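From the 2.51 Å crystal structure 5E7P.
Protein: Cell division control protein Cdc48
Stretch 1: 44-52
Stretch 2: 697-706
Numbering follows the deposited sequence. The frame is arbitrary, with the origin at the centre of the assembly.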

ATOM      1  N   PRO A  44       4.486 -15.629 -18.144  1.00 48.84           N
ATOM      2  CA  PRO A  44       3.133 -15.185 -17.787  1.00 47.85           C
ATOM      3  C   PRO A  44       2.154 -16.341 -17.581  1.00 47.63           C
ATOM      4  O   PRO A  44       1.227 -16.220 -16.778  1.00 47.19           O
ATOM      5  CB  PRO A  44       2.714 -14.354 -18.999  1.00 47.99           C
ATOM      6  CG  PRO A  44       3.995 -13.825 -19.539  1.00 49.57           C
ATOM      7  CD  PRO A  44       5.011 -14.909 -19.318  1.00 50.03           C
ATOM      8  N   GLU A  45       2.356 -17.443 -18.297  1.00 47.17           N
ATOM      9  CA  GLU A  45       1.484 -18.603 -18.148  1.00 47.92           C
ATOM     10  C   GLU A  45       1.621 -19.220 -16.757  1.00 44.82           C
ATOM     11  O   GLU A  45       0.654 -19.748 -16.205  1.00 43.28           O
ATOM     12  CB  GLU A  45       1.768 -19.650 -19.226  1.00 51.29           C
ATOM     13  CG  GLU A  45       0.816 -20.830 -19.179  1.00 52.77           C
ATOM     14  CD  GLU A  45       0.983 -21.766 -20.354  1.00 56.50           C
ATOM     15  OE1 GLU A  45       1.847 -21.503 -21.216  1.00 59.77           O
ATOM     16  OE2 GLU A  45       0.240 -22.767 -20.413  1.00 56.25           O
ATOM     17  N   VAL A  46       2.823 -19.145 -16.195  1.00 42.92           N
ATOM     18  CA  VAL A  46       3.059 -19.603 -14.831  1.00 42.56           C
ATOM     19  C   VAL A  46       2.297 -18.721 -13.847  1.00 41.89           C
ATOM     20  O   VAL A  46       1.648 -19.217 -12.927  1.00 40.26           O
ATOM     21  CB  VAL A  46       4.559 -19.598 -14.481  1.00 42.23           C
ATOM     22  CG1 VAL A  46       4.773 -19.998 -13.028  1.00 40.37           C
ATOM     23  CG2 VAL A  46       5.319 -20.527 -15.411  1.00 43.46           C
ATOM     24  N   LEU A  47       2.375 -17.409 -14.058  1.00 42.46           N
ATOM     25  CA  LEU A  47       1.656 -16.448 -13.231  1.00 40.43           C
ATOM     26  C   LEU A  47       0.157 -16.714 -13.278  1.00 40.15           C
ATOM     27  O   LEU A  47      -0.529 -16.649 -12.258  1.00 40.00           O
ATOM     28  CB  LEU A  47       1.945 -15.018 -13.694  1.00 40.40           C
ATOM     29  CG  LEU A  47       3.388 -14.519 -13.598  1.00 41.69           C
ATOM     30  CD1 LEU A  47       3.492 -13.097 -14.137  1.00 41.28           C
ATOM     31  CD2 LEU A  47       3.893 -14.588 -12.164  1.00 41.10           C
ATOM     32  N   ALA A  48      -0.344 -17.021 -14.469  1.00 40.00           N
ATOM     33  CA  ALA A  48      -1.757 -17.324 -14.649  1.00 39.71           C
ATOM     34  C   ALA A  48      -2.131 -18.649 -13.978  1.00 41.64           C
ATOM     35  O   ALA A  48      -3.158 -18.746 -13.308  1.00 43.85           O
ATOM     36  CB  ALA A  48      -2.105 -17.353 -16.128  1.00 38.84           C
ATOM     37  N   ALA A  49      -1.289 -19.662 -14.156  1.00 40.82           N
ATOM     38  CA  ALA A  49      -1.538 -20.986 -13.588  1.00 40.50           C
ATOM     39  C   ALA A  49      -1.484 -20.970 -12.064  1.00 39.84           C
ATOM     40  O   ALA A  49      -2.223 -21.697 -11.397  1.00 42.57           O
ATOM     41  CB  ALA A  49      -0.538 -21.995 -14.139  1.00 40.04           C
ATOM     42  N   LEU A  50      -0.604 -20.140 -11.519  1.00 36.33           N
ATOM     43  CA  LEU A  50      -0.457 -20.033 -10.073  1.00 35.35           C
ATOM     44  C   LEU A  50      -1.527 -19.140  -9.447  1.00 37.91           C
ATOM     45  O   LEU A  50      -1.779 -19.211  -8.245  1.00 38.67           O
ATOM     46  CB  LEU A  50       0.939 -19.525  -9.714  1.00 34.22           C
ATOM     47  CG  LEU A  50       2.083 -20.499  -9.997  1.00 36.27           C
ATOM     48  CD1 LEU A  50       3.415 -19.884  -9.588  1.00 37.35           C
ATOM     49  CD2 LEU A  50       1.849 -21.829  -9.278  1.00 35.07           C
ATOM     50  N   GLY A  51      -2.153 -18.302 -10.266  1.00 40.84           N
ATOM     51  CA  GLY A  51      -3.212 -17.426  -9.795  1.00 40.75           C
ATOM     52  C   GLY A  51      -2.694 -16.118  -9.230  1.00 40.05           C
ATOM     53  O   GLY A  51      -3.321 -15.517  -8.357  1.00 39.62           O
ATOM     54  N   ILE A  52      -1.549 -15.671  -9.733  1.00 40.04           N
ATOM     55  CA  ILE A  52      -0.937 -14.435  -9.261  1.00 39.43           C
ATOM     56  C   ILE A  52      -0.663 -13.465 -10.403  1.00 41.68           C
ATOM     57  O   ILE A  52      -0.676 -13.846 -11.574  1.00 43.21           O
ATOM     58  CB  ILE A  52       0.391 -14.711  -8.544  1.00 36.21           C
ATOM     59  CG1 ILE A  52       1.371 -15.395  -9.498  1.00 34.34           C
ATOM     60  CG2 ILE A  52       0.157 -15.552  -7.298  1.00 35.28           C
ATOM     61  CD1 ILE A  52       2.692 -15.737  -8.863  1.00 33.63           C
ATOM     62  N   LEU A 697      -9.512 -19.257 -16.706  1.00 40.11           N
ATOM     63  CA  LEU A 697      -8.238 -19.074 -17.395  1.00 41.58           C
ATOM     64  C   LEU A 697      -7.091 -19.582 -16.534  1.00 39.93           C
ATOM     65  O   LEU A 697      -6.146 -20.192 -17.033  1.00 39.81           O
ATOM     66  CB  LEU A 697      -8.014 -17.597 -17.723  1.00 43.19           C
ATOM     67  CG  LEU A 697      -8.888 -16.993 -18.820  1.00 44.85           C
ATOM     68  CD1 LEU A 697      -8.751 -15.479 -18.820  1.00 46.04           C
ATOM     69  CD2 LEU A 697      -8.507 -17.567 -20.172  1.00 44.84           C
ATOM     70  N   ARG A 698      -7.185 -19.303 -15.239  1.00 38.63           N
ATOM     71  CA  ARG A 698      -6.230 -19.788 -14.253  1.00 39.00           C
ATOM     72  C   ARG A 698      -6.182 -21.312 -14.263  1.00 37.48           C
ATOM     73  O   ARG A 698      -5.108 -21.912 -14.324  1.00 37.12           O
ATOM     74  CB  ARG A 698      -6.638 -19.282 -12.870  1.00 42.51           C
ATOM     75  CG  ARG A 698      -5.924 -19.931 -11.696  1.00 47.95           C
ATOM     76  CD  ARG A 698      -6.699 -19.644 -10.415  1.00 52.56           C
ATOM     77  NE  ARG A 698      -5.914 -19.880  -9.207  1.00 58.49           N
ATOM     78  CZ  ARG A 698      -5.833 -21.053  -8.589  1.00 63.89           C
ATOM     79  NH1 ARG A 698      -6.487 -22.101  -9.073  1.00 65.74           N
ATOM     80  NH2 ARG A 698      -5.095 -21.177  -7.491  1.00 64.53           N
ATOM     81  N   GLU A 699      -7.357 -21.929 -14.215  1.00 35.89           N
ATOM     82  CA  GLU A 699      -7.458 -23.380 -14.217  1.00 38.54           C
ATOM     83  C   GLU A 699      -7.017 -23.962 -15.553  1.00 40.56           C
ATOM     84  O   GLU A 699      -6.373 -25.009 -15.595  1.00 42.56           O
ATOM     85  CB  GLU A 699      -8.887 -23.815 -13.895  1.00 41.20           C
ATOM     86  CG  GLU A 699      -9.049 -25.306 -13.694  1.00 47.10           C
ATOM     87  CD  GLU A 699      -8.228 -25.841 -12.529  1.00 52.71           C
ATOM     88  OE1 GLU A 699      -7.975 -25.080 -11.566  1.00 53.90           O
ATOM     89  OE2 GLU A 699      -7.838 -27.028 -12.578  1.00 55.69           O
ATOM     90  N   SER A 700      -7.365 -23.281 -16.642  1.00 40.12           N
ATOM     91  CA  SER A 700      -6.984 -23.731 -17.979  1.00 40.47           C
ATOM     92  C   SER A 700      -5.469 -23.763 -18.129  1.00 40.67           C
ATOM     93  O   SER A 700      -4.903 -24.752 -18.598  1.00 41.92           O
ATOM     94  CB  SER A 700      -7.591 -22.830 -19.057  1.00 39.12           C
ATOM     95  OG  SER A 700      -9.002 -22.949 -19.093  1.00 39.56           O
ATOM     96  N   ALA A 701      -4.822 -22.676 -17.724  1.00 39.24           N
ATOM     97  CA  ALA A 701      -3.374 -22.566 -17.819  1.00 37.72           C
ATOM     98  C   ALA A 701      -2.696 -23.640 -16.980  1.00 38.06           C
ATOM     99  O   ALA A 701      -1.718 -24.248 -17.410  1.00 36.66           O
ATOM    100  CB  ALA A 701      -2.915 -21.178 -17.390  1.00 34.30           C
ATOM    101  N   MET A 702      -3.229 -23.876 -15.784  1.00 39.30           N
ATOM    102  CA  MET A 702      -2.683 -24.889 -14.886  1.00 39.07           C
ATOM    103  C   MET A 702      -2.883 -26.294 -15.450  1.00 41.96           C
ATOM    104  O   MET A 702      -2.004 -27.151 -15.339  1.00 43.75           O
ATOM    105  CB  MET A 702      -3.312 -24.773 -13.494  1.00 38.55           C
ATOM    106  CG  MET A 702      -2.867 -25.854 -12.516  1.00 41.30           C
ATOM    107  SD  MET A 702      -1.098 -25.822 -12.156  1.00 54.21           S
ATOM    108  CE  MET A 702      -1.034 -24.675 -10.783  1.00 27.87           C
ATOM    109  N   THR A 703      -4.042 -26.523 -16.059  1.00 42.52           N
ATOM    110  CA  THR A 703      -4.332 -27.799 -16.700  1.00 45.50           C
ATOM    111  C   THR A 703      -3.327 -28.079 -17.818  1.00 46.35           C
ATOM    112  O   THR A 703      -2.888 -29.214 -18.005  1.00 48.43           O
ATOM    113  CB  THR A 703      -5.773 -27.835 -17.264  1.00 46.39           C
ATOM    114  OG1 THR A 703      -6.715 -27.768 -16.186  1.00 45.70           O
ATOM    115  CG2 THR A 703      -6.016 -29.110 -18.051  1.00 48.48           C
ATOM    116  N   ALA A 704      -2.951 -27.030 -18.544  1.00 44.50           N
ATOM    117  CA  ALA A 704      -2.001 -27.161 -19.643  1.00 44.54           C
ATOM    118  C   ALA A 704      -0.572 -27.377 -19.151  1.00 47.23           C
ATOM    119  O   ALA A 704       0.173 -28.172 -19.721  1.00 51.00           O
ATOM    120  CB  ALA A 704      -2.072 -25.946 -20.546  1.00 41.39           C
ATOM    121  N   MET A 705      -0.194 -26.663 -18.095  1.00 45.48           N
ATOM    122  CA  MET A 705       1.147 -26.785 -17.529  1.00 45.55           C
ATOM    123  C   MET A 705       1.385 -28.184 -16.963  1.00 45.99           C
ATOM    124  O   MET A 705       2.460 -28.758 -17.140  1.00 44.73           O
ATOM    125  CB  MET A 705       1.380 -25.731 -16.440  1.00 43.84           C
ATOM    126  CG  MET A 705       1.375 -24.293 -16.942  1.00 42.00           C
ATOM    127  SD  MET A 705       2.824 -23.874 -17.927  1.00 52.43           S
ATOM    128  CE  MET A 705       4.104 -23.847 -16.676  1.00 51.69           C
ATOM    129  N   ARG A 706       0.379 -28.728 -16.285  1.00 46.56           N
ATOM    130  CA  ARG A 706       0.488 -30.065 -15.707  1.00 48.31           C
ATOM    131  C   ARG A 706       0.472 -31.149 -16.785  1.00 50.67           C
ATOM    132  O   ARG A 706       1.169 -32.160 -16.669  1.00 50.99           O
ATOM    133  CB  ARG A 706      -0.629 -30.324 -14.693  1.00 46.30           C
ATOM    134  CG  ARG A 706      -0.585 -29.444 -13.454  1.00 42.69           C
ATOM    135  CD  ARG A 706      -1.438 -30.039 -12.345  1.00 41.16           C
ATOM    136  NE  ARG A 706      -1.665 -29.107 -11.243  1.00 40.09           N
ATOM    137  CZ  ARG A 706      -0.767 -28.818 -10.307  1.00 38.49           C
ATOM    138  NH1 ARG A 706      -1.069 -27.964  -9.341  1.00 34.25           N
ATOM    139  NH2 ARG A 706       0.435 -29.379 -10.338  1.00 41.61           N
TER

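No hydrogen bond crosses between these two helices, yet they pack so closely that their axes come within 7.3 Å and the CA atoms of Ala49 and Met702 lie 4.3 Å apart. The approach is helped by Ala48, Ala49 and Ala701, whose side chains reach no further than CB. Ala48 and Ala49 on the short helix meet Ala701 on the long one, and the CB of Ala701 sits 4.1 Å from the CB of Ala48 and 4.1 Å from the CB of Ala49. A methyl group fills the space here and leaves backbone close to backbone: the CA of Arg698 comes 3.4 Å from the O of Ala48 in a CA-H...O contact, and the CA of Ala49 lies 3.8 Å from the O of Arg698. The N-to-C directions differ by 116°, so the helices cross steeply and the intimate zone is short.

Ala49 is the centre of the contact, giving up 84 Å² of the 487 Å² buried in total, the largest share of any residue. The CB of Ala49 touches the CB of Ala701, the CB of Met702 at 4.0 Å and the CG of Met705 at 4.1 Å, so one methyl touches three side chains.

Two methionines start beside Ala49 and reach outward from it. The long, unbranched chain of Met702, with chi1 t and the next two angles p, brings the CE of Met702 to 3.3 Å from the O of Ala49 and 4.3 Å from the CD2 of Leu50. Met705 points its CA-to-CB bond toward the short helix and runs m, m, m, placing the CE of Met705 3.8 Å from the CG2 of Val46 and the SD of Met705 3.7 Å from the CD of Glu45. Glu45 starts out sideways, but its extended chain (chi1 and chi2 both t) carries its end nearer. Both its aliphatic part and its carboxylate lie against the long helix: the CG of Glu45 is 4.2 Å from the CB of Ala701, and the OE2 of Glu45 is 3.9 Å from the CB of Ala704. Glu45 is buried, with no hydrogen bond to the long helix.

At the other end, the short helix gives way to Gly51, whose phi of 86° suits glycine. A CB on Gly51 would be jammed against the carbonyl O of the preceding residue and would also lie 2.6 Å from the NE of Arg698. Without one, the CA of Gly51 rests 3.7 Å from the NE of Arg698, and the arginine, t at its first three chi angles, extends past the turn. The NH2 of Arg698 is 3.9 Å from the O of Leu50, too far for a hydrogen bond, so the arginine only packs beside the turn.

The rule is alanine on the short-helix side where the backbones meet, Arg698 and Met702 coming as close through their backbones with side chains leaving sideways, flexible methionine reaching outward, and glycine where the chain turns beside a long side chain.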